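Long-range contacts in putative zinc protease (Bordetella pertussis, PDB 3IH6), which is part of a putative zinc peptidase of the M16 family, includes part of an inactive-type domain, and belongs to a protein that probably cleaves peptide bonds: residues A106-L111 against A179-S184; S126-A131 against L160-V165. All coordinates share one frame; numbering follows the deposited sequence.

Interaction 1 of 2, residues A106-L111 against A179-S184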
ATOM      1  N   ALA E 106     -14.494 -10.224  32.986  1.00 17.07           N
ATOM      2  CA  ALA E 106     -13.758 -10.115  34.270  1.00 17.11           C
ATOM      3  C   ALA E 106     -12.404  -9.435  34.110  1.00 17.07           C
ATOM      4  O   ALA E 106     -12.005  -8.641  34.948  1.00 18.92           O
ATOM      5  CB  ALA E 106     -13.607 -11.455  34.939  1.00 16.91           C
ATOM      6  N   THR E 107     -11.686  -9.710  33.027  1.00 17.48           N
ATOM      7  CA  THR E 107     -10.325  -9.149  32.868  1.00 16.19           C
ATOM      8  C   THR E 107     -10.449  -7.669  32.601  1.00 16.64           C
ATOM      9  O   THR E 107      -9.699  -6.843  33.151  1.00 16.96           O
ATOM     10  CB  THR E 107      -9.594  -9.786  31.641  1.00 16.43           C
ATOM     11  OG1 THR E 107      -9.592 -11.205  31.765  1.00 12.49           O
ATOM     12  CG2 THR E 107      -8.174  -9.240  31.465  1.00 13.71           C
ATOM     13  N   LEU E 108     -11.407  -7.339  31.746  1.00 16.55           N
ATOM     14  CA  LEU E 108     -11.614  -5.961  31.310  1.00 17.80           C
ATOM     15  C   LEU E 108     -12.060  -5.070  32.456  1.00 18.18           C
ATOM     16  O   LEU E 108     -11.562  -3.969  32.611  1.00 19.63           O
ATOM     17  CB  LEU E 108     -12.639  -5.895  30.172  1.00 17.75           C
ATOM     18  CG  LEU E 108     -12.215  -6.464  28.821  1.00 16.48           C
ATOM     19  CD1 LEU E 108     -13.401  -6.509  27.819  1.00 14.00           C
ATOM     20  CD2 LEU E 108     -11.002  -5.762  28.228  1.00 21.34           C
ATOM     21  N   GLU E 109     -12.979  -5.575  33.271  1.00 18.38           N
ATOM     22  CA  GLU E 109     -13.603  -4.814  34.338  1.00 17.64           C
ATOM     23  C   GLU E 109     -12.940  -4.950  35.711  1.00 17.84           C
ATOM     24  O   GLU E 109     -13.403  -4.358  36.712  1.00 17.44           O
ATOM     25  CB  GLU E 109     -15.073  -5.192  34.389  1.00 17.76           C
ATOM     26  CG  GLU E 109     -15.703  -5.042  33.003  1.00 17.29           C
ATOM     27  CD  GLU E 109     -17.102  -5.571  32.922  1.00 15.88           C
ATOM     28  OE1 GLU E 109     -17.691  -5.991  33.960  1.00 14.44           O
ATOM     29  OE2 GLU E 109     -17.635  -5.542  31.807  1.00 17.13           O
ATOM     30  N   SER E 110     -11.817  -5.658  35.776  1.00 17.98           N
ATOM     31  CA  SER E 110     -11.111  -5.725  37.060  1.00 18.77           C
ATOM     32  C   SER E 110      -9.666  -5.195  37.060  1.00 19.06           C
ATOM     33  O   SER E 110      -8.854  -5.555  37.909  1.00 18.24           O
ATOM     34  CB  SER E 110     -11.188  -7.144  37.622  1.00 19.00           C
ATOM     35  OG  SER E 110     -10.335  -7.993  36.875  1.00 19.62           O
ATOM     36  N   LEU E 111      -9.360  -4.318  36.113  1.00 19.93           N
ATOM     37  CA  LEU E 111      -8.033  -3.729  35.985  1.00 19.68           C
ATOM     38  C   LEU E 111      -7.691  -2.926  37.237  1.00 20.44           C
ATOM     39  O   LEU E 111      -6.511  -2.654  37.530  1.00 19.04           O
ATOM     40  CB  LEU E 111      -7.994  -2.805  34.752  1.00 20.07           C
ATOM     41  CG  LEU E 111      -8.143  -3.528  33.418  1.00 19.70           C
ATOM     42  CD1 LEU E 111      -8.484  -2.503  32.303  1.00 23.76           C
ATOM     43  CD2 LEU E 111      -6.890  -4.338  33.072  1.00 20.82           C
ATOM     44  N   ALA E 179     -12.747   3.691  34.471  1.00 17.81           N
ATOM     45  CA  ALA E 179     -14.088   4.324  34.410  1.00 17.47           C
ATOM     46  C   ALA E 179     -14.975   3.890  33.222  1.00 17.31           C
ATOM     47  O   ALA E 179     -16.199   3.920  33.349  1.00 17.47           O
ATOM     48  CB  ALA E 179     -13.988   5.865  34.476  1.00 17.41           C
ATOM     49  N   TYR E 180     -14.372   3.503  32.088  1.00 17.24           N
ATOM     50  CA  TYR E 180     -15.118   3.051  30.914  1.00 17.55           C
ATOM     51  C   TYR E 180     -15.292   1.543  30.786  1.00 18.95           C
ATOM     52  O   TYR E 180     -16.246   1.071  30.134  1.00 20.01           O
ATOM     53  CB  TYR E 180     -14.560   3.683  29.604  1.00 17.95           C
ATOM     54  CG  TYR E 180     -14.899   5.147  29.589  1.00 16.71           C
ATOM     55  CD1 TYR E 180     -14.104   6.071  30.284  1.00 20.87           C
ATOM     56  CD2 TYR E 180     -16.085   5.605  29.006  1.00 18.69           C
ATOM     57  CE1 TYR E 180     -14.458   7.429  30.355  1.00 19.10           C
ATOM     58  CE2 TYR E 180     -16.434   6.962  29.069  1.00 19.44           C
ATOM     59  CZ  TYR E 180     -15.609   7.848  29.743  1.00 17.81           C
ATOM     60  OH  TYR E 180     -15.950   9.152  29.823  1.00 22.79           O
ATOM     61  N   LEU E 181     -14.392   0.762  31.372  1.00 18.51           N
ATOM     62  CA  LEU E 181     -14.544  -0.689  31.234  1.00 18.02           C
ATOM     63  C   LEU E 181     -15.289  -1.208  32.475  1.00 19.31           C
ATOM     64  O   LEU E 181     -14.703  -1.741  33.436  1.00 19.00           O
ATOM     65  CB  LEU E 181     -13.220  -1.382  30.902  1.00 17.23           C
ATOM     66  CG  LEU E 181     -12.541  -0.844  29.629  1.00 13.97           C
ATOM     67  CD1 LEU E 181     -11.162  -1.446  29.391  1.00  9.56           C
ATOM     68  CD2 LEU E 181     -13.404  -1.054  28.360  1.00 13.82           C
ATOM     69  N   VAL E 182     -16.604  -0.975  32.455  1.00 19.68           N
ATOM     70  CA  VAL E 182     -17.464  -1.267  33.592  1.00 19.89           C
ATOM     71  C   VAL E 182     -18.714  -1.979  33.132  1.00 19.76           C
ATOM     72  O   VAL E 182     -19.266  -1.668  32.074  1.00 20.14           O
ATOM     73  CB  VAL E 182     -17.852   0.014  34.427  1.00 20.80           C
ATOM     74  CG1 VAL E 182     -16.634   0.550  35.228  1.00 21.11           C
ATOM     75  CG2 VAL E 182     -18.484   1.097  33.563  1.00 17.75           C
ATOM     76  N   ARG E 183     -19.158  -2.954  33.924  1.00 19.90           N
ATOM     77  CA  ARG E 183     -20.367  -3.720  33.599  1.00 18.94           C
ATOM     78  C   ARG E 183     -21.578  -2.861  33.135  1.00 18.49           C
ATOM     79  O   ARG E 183     -22.223  -3.195  32.113  1.00 16.75           O
ATOM     80  CB  ARG E 183     -20.761  -4.619  34.752  1.00 19.40           C
ATOM     81  CG  ARG E 183     -22.104  -5.280  34.501  1.00 24.60           C
ATOM     82  CD  ARG E 183     -22.275  -6.620  35.177  1.00 31.43           C
ATOM     83  NE  ARG E 183     -23.452  -7.249  34.573  1.00 35.87           N
ATOM     84  CZ  ARG E 183     -23.573  -8.541  34.300  1.00 37.93           C
ATOM     85  NH1 ARG E 183     -22.583  -9.391  34.568  1.00 39.97           N
ATOM     86  NH2 ARG E 183     -24.694  -8.977  33.741  1.00 40.48           N
ATOM     87  N   SER E 184     -21.881  -1.768  33.856  1.00 18.08           N
ATOM     88  CA  SER E 184     -23.013  -0.867  33.474  1.00 17.32           C
ATOM     89  C   SER E 184     -22.905  -0.301  32.046  1.00 16.67           C
ATOM     90  O   SER E 184     -23.896   0.151  31.461  1.00 16.95           O
ATOM     91  CB  SER E 184     -23.159   0.287  34.473  1.00 16.98           C
ATOM     92  OG  SER E 184     -21.944   1.017  34.586  1.00 18.67           O
TER
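The carboxylate of Glu-109 is gripped at both oxygens while it lies against the backbone of Val-182 and Arg-183: OE1 makes a salt bridge with Arg-186 and OE2 a hydrogen bond with the hydroxyl of Tyr-31. In this M16-family alpha+beta domain, where helices pack on an antiparallel sheet, the contact joins the C-terminal end of helix 97-109 to the chain leaving helix 170-180. Glutamate suits the place because its chain runs extended beyond CG (chi2 172°), carrying the acid across to Arg-183. OE1 comes within 3.4 Å of Arg-183 N, but at too poor an angle for a hydrogen bond. The guanidinium of Arg-183 turns off in another direction, its NE lying 5.9 Å from Glu-109 OE1, so any attraction between these charges is probably modest.

Leu-181 is the first residue after helix 170-180 to leave helical geometry and the centre of an inverse gamma turn. Its carbonyl oxygen receives a CA-H...O contact from Glu-109, CA to O 3.4 Å with 144° at the hydrogen. Its side chain faces the other segment, CB lying 3.5 Å from Leu-108 O. Branched and apolar, it suits a buried place among Leu-51, Tyr-31 and Phe-87, which helix 39-52 and the sheet supply. Leu-111 adds a methyl contact, its CD1 meeting Leu-181 CD1 at 4.1 Å.

Interaction 2 of 2, residues S126-A131 against L160-V165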
ATOM      1  N   SER E 126       4.427   3.322  22.179  1.00 18.21           N
ATOM      2  CA  SER E 126       5.309   3.195  20.996  1.00 19.30           C
ATOM      3  C   SER E 126       4.528   2.850  19.715  1.00 19.10           C
ATOM      4  O   SER E 126       4.729   3.477  18.657  1.00 18.97           O
ATOM      5  CB  SER E 126       6.453   2.207  21.230  1.00 18.93           C
ATOM      6  OG  SER E 126       7.388   2.280  20.148  1.00 21.19           O
ATOM      7  N   LYS E 127       3.626   1.874  19.823  1.00 19.46           N
ATOM      8  CA  LYS E 127       2.777   1.467  18.702  1.00 19.83           C
ATOM      9  C   LYS E 127       1.962   2.641  18.145  1.00 19.89           C
ATOM     10  O   LYS E 127       1.912   2.879  16.915  1.00 20.69           O
ATOM     11  CB  LYS E 127       1.840   0.338  19.138  1.00 19.51           C
ATOM     12  CG  LYS E 127       0.838  -0.070  18.060  1.00 22.02           C
ATOM     13  CD  LYS E 127      -0.085  -1.194  18.560  1.00 22.71           C
ATOM     14  CE  LYS E 127      -0.410  -2.138  17.409  1.00 24.22           C
ATOM     15  NZ  LYS E 127      -1.651  -1.743  16.703  1.00 26.19           N
ATOM     16  N   TRP E 128       1.333   3.374  19.060  1.00 19.79           N
ATOM     17  CA  TRP E 128       0.454   4.515  18.739  1.00 18.54           C
ATOM     18  C   TRP E 128       1.234   5.588  18.006  1.00 18.23           C
ATOM     19  O   TRP E 128       0.767   6.088  16.967  1.00 18.80           O
ATOM     20  CB  TRP E 128      -0.170   5.108  20.022  1.00 17.89           C
ATOM     21  CG  TRP E 128      -1.385   5.971  19.723  1.00 20.12           C
ATOM     22  CD1 TRP E 128      -2.682   5.614  19.866  1.00 19.89           C
ATOM     23  CD2 TRP E 128      -1.395   7.311  19.192  1.00 18.44           C
ATOM     24  NE1 TRP E 128      -3.498   6.635  19.476  1.00 21.92           N
ATOM     25  CE2 TRP E 128      -2.737   7.691  19.057  1.00 17.46           C
ATOM     26  CE3 TRP E 128      -0.386   8.235  18.851  1.00 19.69           C
ATOM     27  CZ2 TRP E 128      -3.129   8.954  18.598  1.00 17.34           C
ATOM     28  CZ3 TRP E 128      -0.775   9.494  18.363  1.00 19.69           C
ATOM     29  CH2 TRP E 128      -2.139   9.835  18.246  1.00 18.63           C
ATOM     30  N   LEU E 129       2.424   5.926  18.522  1.00 17.56           N
ATOM     31  CA  LEU E 129       3.226   7.028  17.951  1.00 17.67           C
ATOM     32  C   LEU E 129       3.832   6.699  16.598  1.00 17.85           C
ATOM     33  O   LEU E 129       3.898   7.571  15.745  1.00 19.62           O
ATOM     34  CB  LEU E 129       4.300   7.549  18.926  1.00 16.83           C
ATOM     35  CG  LEU E 129       3.721   8.207  20.180  1.00 16.71           C
ATOM     36  CD1 LEU E 129       4.824   8.536  21.153  1.00 16.91           C
ATOM     37  CD2 LEU E 129       2.865   9.448  19.876  1.00 17.08           C
ATOM     38  N   THR E 130       4.248   5.448  16.409  1.00 16.88           N
ATOM     39  CA  THR E 130       4.710   4.900  15.123  1.00 16.73           C
ATOM     40  C   THR E 130       3.643   5.024  14.037  1.00 17.01           C
ATOM     41  O   THR E 130       3.936   5.387  12.906  1.00 15.95           O
ATOM     42  CB  THR E 130       5.079   3.377  15.294  1.00 17.11           C
ATOM     43  OG1 THR E 130       6.042   3.241  16.342  1.00 15.19           O
ATOM     44  CG2 THR E 130       5.628   2.762  14.034  1.00 15.04           C
ATOM     45  N   ALA E 131       2.405   4.668  14.392  1.00 18.44           N
ATOM     46  CA  ALA E 131       1.262   4.764  13.453  1.00 19.05           C
ATOM     47  C   ALA E 131       1.069   6.224  13.085  1.00 19.31           C
ATOM     48  O   ALA E 131       0.937   6.541  11.905  1.00 20.17           O
ATOM     49  CB  ALA E 131      -0.004   4.191  14.058  1.00 18.76           C
ATOM     50  N   LEU E 160      -3.339  17.194  18.787  1.00 20.06           N
ATOM     51  CA  LEU E 160      -3.519  17.171  20.228  1.00 19.94           C
ATOM     52  C   LEU E 160      -3.485  15.745  20.761  1.00 19.87           C
ATOM     53  O   LEU E 160      -2.869  15.516  21.815  1.00 18.46           O
ATOM     54  CB  LEU E 160      -4.801  17.906  20.659  1.00 20.73           C
ATOM     55  CG  LEU E 160      -5.226  17.876  22.143  1.00 21.27           C
ATOM     56  CD1 LEU E 160      -4.194  18.484  23.116  1.00 20.59           C
ATOM     57  CD2 LEU E 160      -6.603  18.560  22.311  1.00 25.21           C
ATOM     58  N   GLN E 161      -4.106  14.798  20.027  1.00 19.80           N
ATOM     59  CA  GLN E 161      -4.154  13.395  20.446  1.00 20.93           C
ATOM     60  C   GLN E 161      -2.720  12.885  20.537  1.00 21.87           C
ATOM     61  O   GLN E 161      -2.350  12.240  21.516  1.00 22.62           O
ATOM     62  CB  GLN E 161      -5.013  12.491  19.515  1.00 21.68           C
ATOM     63  CG  GLN E 161      -6.557  12.754  19.410  1.00 22.50           C
ATOM     64  CD  GLN E 161      -7.326  12.776  20.737  1.00 28.44           C
ATOM     65  OE1 GLN E 161      -6.794  13.160  21.772  1.00 31.43           O
ATOM     66  NE2 GLN E 161      -8.617  12.388  20.694  1.00 28.80           N
ATOM     67  N   ARG E 162      -1.902  13.226  19.540  1.00 21.92           N
ATOM     68  CA  ARG E 162      -0.476  12.903  19.554  1.00 21.30           C
ATOM     69  C   ARG E 162       0.208  13.436  20.808  1.00 20.70           C
ATOM     70  O   ARG E 162       0.967  12.704  21.461  1.00 19.76           O
ATOM     71  CB  ARG E 162       0.216  13.470  18.299  1.00 21.65           C
ATOM     72  CG  ARG E 162       1.559  12.833  17.969  1.00 24.07           C
ATOM     73  CD  ARG E 162       2.708  13.588  18.567  1.00 28.02           C
ATOM     74  NE  ARG E 162       2.836  14.877  17.912  1.00 32.31           N
ATOM     75  CZ  ARG E 162       3.955  15.331  17.364  1.00 34.13           C
ATOM     76  NH1 ARG E 162       3.958  16.525  16.775  1.00 37.03           N
ATOM     77  NH2 ARG E 162       5.066  14.610  17.431  1.00 34.22           N
ATOM     78  N   ASP E 163      -0.059  14.705  21.146  1.00 19.55           N
ATOM     79  CA  ASP E 163       0.599  15.322  22.294  1.00 19.06           C
ATOM     80  C   ASP E 163       0.191  14.657  23.592  1.00 18.46           C
ATOM     81  O   ASP E 163       1.034  14.393  24.446  1.00 17.34           O
ATOM     82  CB  ASP E 163       0.377  16.840  22.358  1.00 19.89           C
ATOM     83  CG  ASP E 163       1.224  17.596  21.327  1.00 20.97           C
ATOM     84  OD1 ASP E 163       2.340  17.120  20.984  1.00 18.31           O
ATOM     85  OD2 ASP E 163       0.753  18.653  20.851  1.00 21.21           O
ATOM     86  N   ARG E 164      -1.100  14.365  23.707  1.00 18.82           N
ATOM     87  CA  ARG E 164      -1.666  13.675  24.874  1.00 19.43           C
ATOM     88  C   ARG E 164      -1.091  12.272  25.027  1.00 19.32           C
ATOM     89  O   ARG E 164      -0.886  11.810  26.120  1.00 18.82           O
ATOM     90  CB  ARG E 164      -3.169  13.569  24.713  1.00 19.19           C
ATOM     91  CG  ARG E 164      -3.902  14.876  24.958  1.00 20.20           C
ATOM     92  CD  ARG E 164      -5.341  14.776  24.509  1.00 19.78           C
ATOM     93  NE  ARG E 164      -6.098  15.908  25.054  1.00 25.84           N
ATOM     94  CZ  ARG E 164      -7.355  16.227  24.748  1.00 25.63           C
ATOM     95  NH1 ARG E 164      -8.063  15.513  23.871  1.00 28.56           N
ATOM     96  NH2 ARG E 164      -7.899  17.282  25.315  1.00 26.26           N
ATOM     97  N   VAL E 165      -0.827  11.603  23.908  1.00 19.84           N
ATOM     98  CA  VAL E 165      -0.250  10.255  23.964  1.00 19.30           C
ATOM     99  C   VAL E 165       1.208  10.306  24.407  1.00 19.37           C
ATOM    100  O   VAL E 165       1.615   9.547  25.285  1.00 20.00           O
ATOM    101  CB  VAL E 165      -0.412   9.500  22.617  1.00 19.00           C
ATOM    102  CG1 VAL E 165       0.585   8.310  22.505  1.00 18.84           C
ATOM    103  CG2 VAL E 165      -1.838   9.050  22.450  1.00 16.70           C
TER
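The indole of Trp-128 lies against Val-165, Gln-161 and Arg-162, and carries much of the contact between two roughly antiparallel helices of this helix-rich part of an M16-family domain. Helices 118-136 and 157-167 run at 152° to each other here, their local axes 10.4 Å apart, a spacing that suits a large aromatic ring filling the gap.

The distinctive apolar term is a CH-pi contact. Val-165 CG2 sits over one face of the six-membered ring, 3.8 Å from its centroid and 14° off the normal. Trp-128 CG is anti to the backbone N (chi1 -162°), which extends the ring toward helix 157-167. The far end of the ring meets backbone: CZ3 is 3.6 Å from Arg-162 CA, and CH2 is 3.6 Å from Arg-162 N. Valine suits its place because its two methyls divide the work; while CG2 sits over one face of the ring, CG1 meets Leu-129 CD2 at 3.7 Å. Leu-129 and Val-165 lie alongside each other, pointing opposite ways, and Leu-129 CD2 also approaches the aliphatic CG of Arg-162 at 4.1 Å.

No hydrogen bond crosses between the segments, and the polar ends find partners around them. Trp-128 NE1 hydrogen-bonds to Asp-45 OD2 of helix 39-52, while the charged end of Arg-162 turns away to a cation-pi contact with Trp-132. Other subunits border the contact: Leu-129 packs on Pro-8 of the second subunit, and Asp-163 OD2 is hydrogen-bonded to the hydroxyl of Tyr-191 of the third. Within helix 118-136, Ser-126 O accepts from both Thr-130 N and Thr-130 OG1, which reach it from opposite faces of the carbonyl plane, the latter at 2.7 Å.

How the interactions relate
Interaction 2 is nested along the chain inside the loop closed by interaction 1, yet the two do not touch: their centres are 24 Å apart and their nearest atoms about 12 Å. Both are partly buried, and both are bordered by helix 39-52, although they join different helices. Interaction 1, which lies where two helices end, sets its leucines against the sheet and a carboxylate among polar partners from its own chain. Interaction 2, between helix bodies farther from the chain centre, relies on aromatic and aliphatic surfaces. Both hold without a hydrogen bond across, their polar groups turning to partners outside. Other subunits reach interaction 2, whereas no other chain of the assembly touches the segments of interaction 1.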